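Long-range contact in argonaute protein (Marinitoga piezophila, PDB 5I4A), which uses short guide RNAs bearing a 5'-hydroxyl to bind complementary single-stranded DNA or RNA targets and cleave them: residues T549-W560 / I570-K580. Numbering follows the deposited sequence.
Sequences TNINSYDDLKEW and IYYPKTFLNQK. With nucleotides of chain B.
The side-chain amide of Q579 reaches across to N552 and D555 and, with the Y572 ring, joins the loop leading into strand 560-565 to the loop that follows strand 568-571, beside the RNase H-fold sheet of the PIWI domain. It is an example of a single glutamine bridging several peptide groups of an irregular loop. With CG anti to the backbone N (chi1 -179°) and the chain extended beyond it, Q579 carries its amide up to the peptides of 555-557. NE2 donates to D555 O at 3.0 Å, which lies nearly in the Q579 amide plane, and to N552 OD1 at 2.9 Å, which is tilted from it, while OE1 lies a doubtfully short 2.4 Å from L557 N. N552 answers through ND2, which gives a straight bond (168°) to Q579 O at 2.8 Å, the two amide planes 29° apart. OD1 of N552 also accepts from S553 N. Replacing N552 by an alanine would probably leave Q579 O without this donor and NE2 without one of its two acceptors.

L557 CB sits over one face of the Y572 ring, 4.0 Å from its centroid. I551 CD1 packs on I570 CD1. Past the type II turn 557-560, the strand pairing of 560-565 with 568-571 continues as Y572 N donates to W560 O. Y572 OH donates to I551 O at 2.7 Å, approaching from above the carbonyl plane.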
ATOM      1  N   THR A 549      -5.373  -4.673  -5.515  1.00 41.46           N
ATOM      2  CA  THR A 549      -6.215  -5.425  -6.435  1.00 33.73           C
ATOM      3  C   THR A 549      -7.572  -4.745  -6.581  1.00 37.39           C
ATOM      4  O   THR A 549      -8.115  -4.180  -5.623  1.00 34.11           O
ATOM      5  CB  THR A 549      -6.391  -6.875  -5.973  1.00 41.55           C
ATOM      6  OG1 THR A 549      -7.130  -7.605  -6.960  1.00 39.86           O
ATOM      7  CG2 THR A 549      -7.136  -6.942  -4.659  1.00 38.84           C
ATOM      8  N   ASN A 550      -8.106  -4.784  -7.798  1.00 31.36           N
ATOM      9  CA  ASN A 550      -9.376  -4.153  -8.125  1.00 32.64           C
ATOM     10  C   ASN A 550     -10.560  -5.099  -7.968  1.00 35.27           C
ATOM     11  O   ASN A 550     -11.707  -4.676  -8.146  1.00 31.66           O
ATOM     12  CB  ASN A 550      -9.328  -3.618  -9.560  1.00 31.20           C
ATOM     13  CG  ASN A 550     -10.338  -2.521  -9.810  1.00 31.17           C
ATOM     14  OD1 ASN A 550     -10.427  -1.562  -9.048  1.00 37.59           O
ATOM     15  ND2 ASN A 550     -11.112  -2.660 -10.880  1.00 31.16           N
ATOM     16  N   ILE A 551     -10.311  -6.363  -7.642  1.00 38.02           N
ATOM     17  CA  ILE A 551     -11.379  -7.346  -7.502  1.00 35.20           C
ATOM     18  C   ILE A 551     -12.028  -7.182  -6.137  1.00 38.95           C
ATOM     19  O   ILE A 551     -11.349  -7.219  -5.103  1.00 33.81           O
ATOM     20  CB  ILE A 551     -10.833  -8.769  -7.692  1.00 32.01           C
ATOM     21  CG1 ILE A 551     -10.228  -8.916  -9.090  1.00 33.20           C
ATOM     22  CG2 ILE A 551     -11.931  -9.800  -7.449  1.00 32.25           C
ATOM     23  CD1 ILE A 551      -9.385 -10.161  -9.271  1.00 31.85           C
ATOM     24  N   ASN A 552     -13.343  -7.002  -6.125  1.00 32.75           N
ATOM     25  CA  ASN A 552     -14.043  -6.724  -4.880  1.00 39.07           C
ATOM     26  C   ASN A 552     -15.487  -7.197  -5.021  1.00 42.76           C
ATOM     27  O   ASN A 552     -15.812  -7.980  -5.919  1.00 38.47           O
ATOM     28  CB  ASN A 552     -13.924  -5.230  -4.534  1.00 32.32           C
ATOM     29  CG  ASN A 552     -13.784  -4.989  -3.048  1.00 32.44           C
ATOM     30  OD1 ASN A 552     -14.369  -5.705  -2.237  1.00 38.89           O
ATOM     31  ND2 ASN A 552     -13.000  -3.984  -2.683  1.00 35.73           N
ATOM     32  N   SER A 553     -16.356  -6.712  -4.136  1.00 37.84           N
ATOM     33  CA  SER A 553     -17.734  -7.177  -4.066  1.00 35.56           C
ATOM     34  C   SER A 553     -18.524  -6.261  -3.145  1.00 39.54           C
ATOM     35  O   SER A 553     -17.962  -5.591  -2.275  1.00 39.52           O
ATOM     36  CB  SER A 553     -17.809  -8.616  -3.555  1.00 35.61           C
ATOM     37  OG  SER A 553     -19.134  -8.951  -3.176  1.00 40.98           O
ATOM     38  N   TYR A 554     -19.843  -6.252  -3.340  1.00 41.13           N
ATOM     39  CA  TYR A 554     -20.732  -5.637  -2.365  1.00 41.21           C
ATOM     40  C   TYR A 554     -21.006  -6.549  -1.177  1.00 47.10           C
ATOM     41  O   TYR A 554     -21.483  -6.071  -0.143  1.00 50.63           O
ATOM     42  CB  TYR A 554     -22.054  -5.214  -3.020  1.00 40.97           C
ATOM     43  CG  TYR A 554     -22.710  -6.264  -3.893  1.00 50.03           C
ATOM     44  CD1 TYR A 554     -23.434  -7.314  -3.336  1.00 48.03           C
ATOM     45  CD2 TYR A 554     -22.626  -6.191  -5.278  1.00 48.43           C
ATOM     46  CE1 TYR A 554     -24.040  -8.270  -4.135  1.00 43.73           C
ATOM     47  CE2 TYR A 554     -23.232  -7.138  -6.083  1.00 50.34           C
ATOM     48  CZ  TYR A 554     -23.936  -8.177  -5.507  1.00 52.01           C
ATOM     49  OH  TYR A 554     -24.537  -9.123  -6.305  1.00 54.21           O
ATOM     50  N   ASP A 555     -20.713  -7.842  -1.301  1.00 44.15           N
ATOM     51  CA  ASP A 555     -20.763  -8.741  -0.160  1.00 39.06           C
ATOM     52  C   ASP A 555     -19.585  -8.473   0.771  1.00 37.31           C
ATOM     53  O   ASP A 555     -18.572  -7.883   0.383  1.00 41.50           O
ATOM     54  CB  ASP A 555     -20.741 -10.198  -0.623  1.00 47.11           C
ATOM     55  CG  ASP A 555     -21.943 -10.560  -1.470  1.00 53.00           C
ATOM     56  OD1 ASP A 555     -23.049 -10.066  -1.173  1.00 60.10           O
ATOM     57  OD2 ASP A 555     -21.780 -11.340  -2.432  1.00 47.06           O
ATOM     58  N   ASP A 556     -19.726  -8.919   2.018  1.00 38.17           N
ATOM     59  CA  ASP A 556     -18.670  -8.775   3.016  1.00 40.07           C
ATOM     60  C   ASP A 556     -17.696  -9.938   2.870  1.00 38.50           C
ATOM     61  O   ASP A 556     -18.056 -11.095   3.114  1.00 46.78           O
ATOM     62  CB  ASP A 556     -19.246  -8.726   4.428  1.00 43.79           C
ATOM     63  CG  ASP A 556     -18.166  -8.648   5.490  1.00 47.84           C
ATOM     64  OD1 ASP A 556     -17.141  -7.980   5.244  1.00 49.76           O
ATOM     65  OD2 ASP A 556     -18.336  -9.258   6.566  1.00 56.52           O
ATOM     66  N   LEU A 557     -16.463  -9.630   2.479  1.00 33.83           N
ATOM     67  CA  LEU A 557     -15.417 -10.626   2.305  1.00 37.44           C
ATOM     68  C   LEU A 557     -14.282 -10.456   3.306  1.00 35.17           C
ATOM     69  O   LEU A 557     -13.245 -11.114   3.171  1.00 40.17           O
ATOM     70  CB  LEU A 557     -14.872 -10.566   0.876  1.00 33.56           C
ATOM     71  CG  LEU A 557     -15.917 -10.723  -0.230  1.00 35.07           C
ATOM     72  CD1 LEU A 557     -15.334 -10.345  -1.579  1.00 33.30           C
ATOM     73  CD2 LEU A 557     -16.447 -12.143  -0.254  1.00 38.42           C
ATOM     74  N   LYS A 558     -14.449  -9.588   4.303  1.00 33.83           N
ATOM     75  CA  LYS A 558     -13.384  -9.348   5.266  1.00 44.11           C
ATOM     76  C   LYS A 558     -13.058 -10.626   6.028  1.00 45.68           C
ATOM     77  O   LYS A 558     -13.958 -11.342   6.482  1.00 34.23           O
ATOM     78  CB  LYS A 558     -13.781  -8.234   6.237  1.00 42.67           C
ATOM     79  CG  LYS A 558     -14.112  -6.904   5.570  1.00 36.98           C
ATOM     80  CD  LYS A 558     -13.772  -5.741   6.491  1.00 43.52           C
ATOM     81  CE  LYS A 558     -14.468  -4.459   6.065  1.00 50.45           C
ATOM     82  NZ  LYS A 558     -15.902  -4.454   6.469  1.00 55.14           N
ATOM     83  N   GLU A 559     -11.760 -10.910   6.149  1.00 40.82           N
ATOM     84  CA  GLU A 559     -11.191 -12.105   6.769  1.00 38.10           C
ATOM     85  C   GLU A 559     -11.437 -13.370   5.954  1.00 38.91           C
ATOM     86  O   GLU A 559     -11.228 -14.478   6.462  1.00 38.71           O
ATOM     87  CB  GLU A 559     -11.699 -12.298   8.204  1.00 41.70           C
ATOM     88  CG  GLU A 559     -11.422 -11.097   9.103  1.00 41.45           C
ATOM     89  CD  GLU A 559     -11.920 -11.292  10.521  1.00 55.93           C
ATOM     90  OE1 GLU A 559     -12.892 -10.613  10.915  1.00 60.60           O
ATOM     91  OE2 GLU A 559     -11.339 -12.130  11.241  1.00 55.22           O
ATOM     92  N   TRP A 560     -11.860 -13.239   4.699  1.00 36.89           N
ATOM     93  CA  TRP A 560     -12.056 -14.371   3.809  1.00 36.62           C
ATOM     94  C   TRP A 560     -10.924 -14.456   2.793  1.00 33.76           C
ATOM     95  O   TRP A 560     -10.383 -13.440   2.352  1.00 33.53           O
ATOM     96  CB  TRP A 560     -13.392 -14.267   3.070  1.00 40.09           C
ATOM     97  CG  TRP A 560     -14.562 -14.654   3.903  1.00 38.43           C
ATOM     98  CD1 TRP A 560     -15.286 -13.848   4.733  1.00 34.42           C
ATOM     99  CD2 TRP A 560     -15.150 -15.955   3.993  1.00 40.44           C
ATOM    100  NE1 TRP A 560     -16.290 -14.569   5.334  1.00 36.74           N
ATOM    101  CE2 TRP A 560     -16.228 -15.866   4.895  1.00 39.25           C
ATOM    102  CE3 TRP A 560     -14.869 -17.189   3.398  1.00 35.87           C
ATOM    103  CZ2 TRP A 560     -17.025 -16.962   5.216  1.00 40.66           C
ATOM    104  CZ3 TRP A 560     -15.662 -18.276   3.717  1.00 42.07           C
ATOM    105  CH2 TRP A 560     -16.727 -18.156   4.617  1.00 43.57           C
ATOM    106  N   ILE A 570      -7.075 -14.263  -3.387  1.00 33.40           N
ATOM    107  CA  ILE A 570      -7.274 -12.929  -2.833  1.00 31.39           C
ATOM    108  C   ILE A 570      -7.736 -13.086  -1.397  1.00 37.54           C
ATOM    109  O   ILE A 570      -8.690 -13.824  -1.128  1.00 31.36           O
ATOM    110  CB  ILE A 570      -8.314 -12.111  -3.622  1.00 40.04           C
ATOM    111  CG1 ILE A 570      -7.977 -12.079  -5.104  1.00 44.26           C
ATOM    112  CG2 ILE A 570      -8.403 -10.691  -3.079  1.00 44.04           C
ATOM    113  CD1 ILE A 570      -8.988 -11.311  -5.909  1.00 52.84           C
ATOM    114  N   TYR A 571      -7.074 -12.394  -0.477  1.00 35.97           N
ATOM    115  CA  TYR A 571      -7.575 -12.297   0.883  1.00 26.98           C
ATOM    116  C   TYR A 571      -7.955 -10.854   1.182  1.00 23.44           C
ATOM    117  O   TYR A 571      -7.373  -9.910   0.639  1.00 30.32           O
ATOM    118  CB  TYR A 571      -6.563 -12.829   1.911  1.00 33.45           C
ATOM    119  CG  TYR A 571      -5.358 -11.957   2.194  1.00 23.42           C
ATOM    120  CD1 TYR A 571      -5.436 -10.895   3.090  1.00 27.84           C
ATOM    121  CD2 TYR A 571      -4.128 -12.228   1.609  1.00 24.93           C
ATOM    122  CE1 TYR A 571      -4.332 -10.106   3.365  1.00 29.71           C
ATOM    123  CE2 TYR A 571      -3.019 -11.447   1.882  1.00 34.16           C
ATOM    124  CZ  TYR A 571      -3.127 -10.387   2.759  1.00 29.25           C
ATOM    125  OH  TYR A 571      -2.027  -9.606   3.034  1.00 28.18           O
ATOM    126  N   TYR A 572      -8.964 -10.702   2.031  1.00 27.69           N
ATOM    127  CA  TYR A 572      -9.445  -9.392   2.462  1.00 24.79           C
ATOM    128  C   TYR A 572      -9.217  -9.295   3.962  1.00 33.78           C
ATOM    129  O   TYR A 572      -9.998  -9.860   4.748  1.00 33.65           O
ATOM    130  CB  TYR A 572     -10.923  -9.209   2.115  1.00 34.79           C
ATOM    131  CG  TYR A 572     -11.195  -9.214   0.623  1.00 31.52           C
ATOM    132  CD1 TYR A 572     -11.247 -10.405  -0.091  1.00 36.82           C
ATOM    133  CD2 TYR A 572     -11.398  -8.026  -0.071  1.00 31.31           C
ATOM    134  CE1 TYR A 572     -11.490 -10.415  -1.451  1.00 34.44           C
ATOM    135  CE2 TYR A 572     -11.641  -8.024  -1.432  1.00 35.76           C
ATOM    136  CZ  TYR A 572     -11.687  -9.223  -2.118  1.00 39.42           C
ATOM    137  OH  TYR A 572     -11.930  -9.233  -3.472  1.00 39.90           O
ATOM    138  N   PRO A 573      -8.163  -8.616   4.406  1.00 35.88           N
ATOM    139  CA  PRO A 573      -7.841  -8.604   5.836  1.00 35.82           C
ATOM    140  C   PRO A 573      -8.862  -7.809   6.633  1.00 45.19           C
ATOM    141  O   PRO A 573      -9.566  -6.941   6.111  1.00 36.10           O
ATOM    142  CB  PRO A 573      -6.462  -7.938   5.883  1.00 35.97           C
ATOM    143  CG  PRO A 573      -6.437  -7.065   4.664  1.00 35.63           C
ATOM    144  CD  PRO A 573      -7.226  -7.798   3.616  1.00 35.75           C
ATOM    145  N   LYS A 574      -8.938  -8.128   7.925  1.00 42.38           N
ATOM    146  CA  LYS A 574      -9.863  -7.426   8.804  1.00 39.11           C
ATOM    147  C   LYS A 574      -9.501  -5.949   8.872  1.00 40.67           C
ATOM    148  O   LYS A 574      -8.331  -5.581   9.017  1.00 45.48           O
ATOM    149  CB  LYS A 574      -9.850  -8.037  10.205  1.00 36.11           C
ATOM    150  CG  LYS A 574     -10.854  -7.390  11.150  1.00 36.28           C
ATOM    151  CD  LYS A 574     -11.068  -8.203  12.420  1.00 43.64           C
ATOM    152  CE  LYS A 574      -9.983  -7.943  13.455  1.00 55.08           C
ATOM    153  NZ  LYS A 574      -8.647  -8.438  13.020  1.00 62.77           N
ATOM    154  N   THR A 575     -10.517  -5.099   8.753  1.00 41.58           N
ATOM    155  CA  THR A 575     -10.317  -3.659   8.712  1.00 43.48           C
ATOM    156  C   THR A 575     -11.613  -2.983   9.134  1.00 47.73           C
ATOM    157  O   THR A 575     -12.702  -3.449   8.787  1.00 52.25           O
ATOM    158  CB  THR A 575      -9.902  -3.197   7.306  1.00 49.73           C
ATOM    159  OG1 THR A 575      -8.769  -3.953   6.859  1.00 67.90           O
ATOM    160  CG2 THR A 575      -9.532  -1.735   7.307  1.00 38.65           C
ATOM    161  N   PHE A 576     -11.494  -1.901   9.898  1.00 49.41           N
ATOM    162  CA  PHE A 576     -12.641  -1.062  10.217  1.00 51.81           C
ATOM    163  C   PHE A 576     -12.876   0.020   9.169  1.00 43.75           C
ATOM    164  O   PHE A 576     -13.775   0.848   9.345  1.00 51.94           O
ATOM    165  CB  PHE A 576     -12.477  -0.427  11.607  1.00 54.40           C
ATOM    166  CG  PHE A 576     -11.203   0.353  11.779  1.00 60.38           C
ATOM    167  CD1 PHE A 576     -10.045  -0.273  12.212  1.00 60.91           C
ATOM    168  CD2 PHE A 576     -11.165   1.714  11.521  1.00 61.30           C
ATOM    169  CE1 PHE A 576      -8.872   0.440  12.375  1.00 63.19           C
ATOM    170  CE2 PHE A 576      -9.995   2.435  11.685  1.00 59.57           C
ATOM    171  CZ  PHE A 576      -8.846   1.793  12.108  1.00 58.65           C
ATOM    172  N   LEU A 577     -12.096   0.029   8.091  1.00 45.88           N
ATOM    173  CA  LEU A 577     -12.275   0.933   6.967  1.00 43.33           C
ATOM    174  C   LEU A 577     -12.982   0.193   5.828  1.00 43.53           C
ATOM    175  O   LEU A 577     -13.663  -0.815   6.050  1.00 43.14           O
ATOM    176  CB  LEU A 577     -10.921   1.498   6.519  1.00 50.17           C
ATOM    177  CG  LEU A 577     -10.108   2.429   7.420  1.00 51.56           C
ATOM    178  CD1 LEU A 577      -9.299   1.645   8.434  1.00 53.26           C
ATOM    179  CD2 LEU A 577      -9.194   3.306   6.575  1.00 50.61           C
ATOM    180  N   ASN A 578     -12.811   0.680   4.602  1.00 50.42           N
ATOM    181  CA  ASN A 578     -13.432   0.052   3.447  1.00 50.12           C
ATOM    182  C   ASN A 578     -12.792  -1.300   3.152  1.00 45.75           C
ATOM    183  O   ASN A 578     -11.611  -1.530   3.420  1.00 44.96           O
ATOM    184  CB  ASN A 578     -13.321   0.955   2.219  1.00 50.57           C
ATOM    185  CG  ASN A 578     -14.184   2.191   2.328  1.00 62.03           C
ATOM    186  OD1 ASN A 578     -15.376   2.102   2.620  1.00 66.20           O
ATOM    187  ND2 ASN A 578     -13.584   3.355   2.109  1.00 67.49           N
ATOM    188  N   GLN A 579     -13.597  -2.196   2.591  1.00 43.37           N
ATOM    189  CA  GLN A 579     -13.147  -3.537   2.239  1.00 36.76           C
ATOM    190  C   GLN A 579     -12.157  -3.457   1.081  1.00 36.61           C
ATOM    191  O   GLN A 579     -12.522  -3.064  -0.031  1.00 36.69           O
ATOM    192  CB  GLN A 579     -14.356  -4.393   1.880  1.00 41.89           C
ATOM    193  CG  GLN A 579     -14.059  -5.829   1.522  1.00 37.29           C
ATOM    194  CD  GLN A 579     -15.331  -6.625   1.308  1.00 37.27           C
ATOM    195  OE1 GLN A 579     -15.767  -7.366   2.190  1.00 45.28           O
ATOM    196  NE2 GLN A 579     -15.941  -6.465   0.138  1.00 37.25           N
ATOM    197  N   LYS A 580     -10.902  -3.823   1.338  1.00 36.40           N
ATOM    198  CA  LYS A 580      -9.859  -3.816   0.323  1.00 36.45           C
ATOM    199  C   LYS A 580      -9.201  -5.186   0.268  1.00 36.12           C
ATOM    200  O   LYS A 580      -9.012  -5.836   1.300  1.00 41.71           O
ATOM    201  CB  LYS A 580      -8.797  -2.742   0.600  1.00 36.09           C
ATOM    202  CG  LYS A 580      -9.321  -1.316   0.565  1.00 45.47           C
ATOM    203  CD  LYS A 580      -8.242  -0.341   0.114  1.00 57.47           C
ATOM    204  CE  LYS A 580      -6.952  -0.528   0.900  1.00 51.60           C
ATOM    205  NZ  LYS A 580      -5.901   0.444   0.489  1.00 47.08           N
TER
ATOM    206  P     A B   4      -0.370   1.415  12.505  1.00 35.96           P
ATOM    207  OP1   A B   4      -0.043   0.141  11.817  1.00 37.85           O
ATOM    208  OP2   A B   4       0.635   2.508  12.565  1.00 34.27           O
ATOM    209  O5'   A B   4      -1.710   1.987  11.863  1.00 38.64           O
ATOM    210  C5'   A B   4      -2.883   1.190  11.808  1.00 42.19           C
ATOM    211  C4'   A B   4      -4.106   2.017  11.509  1.00 46.15           C
ATOM    212  O4'   A B   4      -4.351   2.958  12.587  1.00 44.02           O
ATOM    213  C3'   A B   4      -4.041   2.899  10.274  1.00 46.96           C
ATOM    214  O3'   A B   4      -4.253   2.186   9.067  1.00 40.63           O
ATOM    215  C2'   A B   4      -5.114   3.938  10.564  1.00 45.04           C
ATOM    216  O2'   A B   4      -6.408   3.413  10.309  1.00 41.50           O
ATOM    217  C1'   A B   4      -4.954   4.128  12.071  1.00 39.60           C
ATOM    218  N9    A B   4      -4.106   5.291  12.387  1.00 30.34           N
ATOM    219  C8    A B   4      -2.769   5.307  12.700  1.00 28.63           C
ATOM    220  N7    A B   4      -2.299   6.510  12.932  1.00 37.96           N
ATOM    221  C5    A B   4      -3.399   7.342  12.754  1.00 23.43           C
ATOM    222  C6    A B   4      -3.556   8.735  12.849  1.00 31.18           C
ATOM    223  N6    A B   4      -2.563   9.570  13.168  1.00 37.47           N
ATOM    224  N1    A B   4      -4.783   9.250  12.607  1.00 30.58           N
ATOM    225  C2    A B   4      -5.780   8.411  12.291  1.00 24.05           C
ATOM    226  N3    A B   4      -5.752   7.084  12.168  1.00 39.77           N
ATOM    227  C4    A B   4      -4.518   6.604  12.413  1.00 32.64           C
TER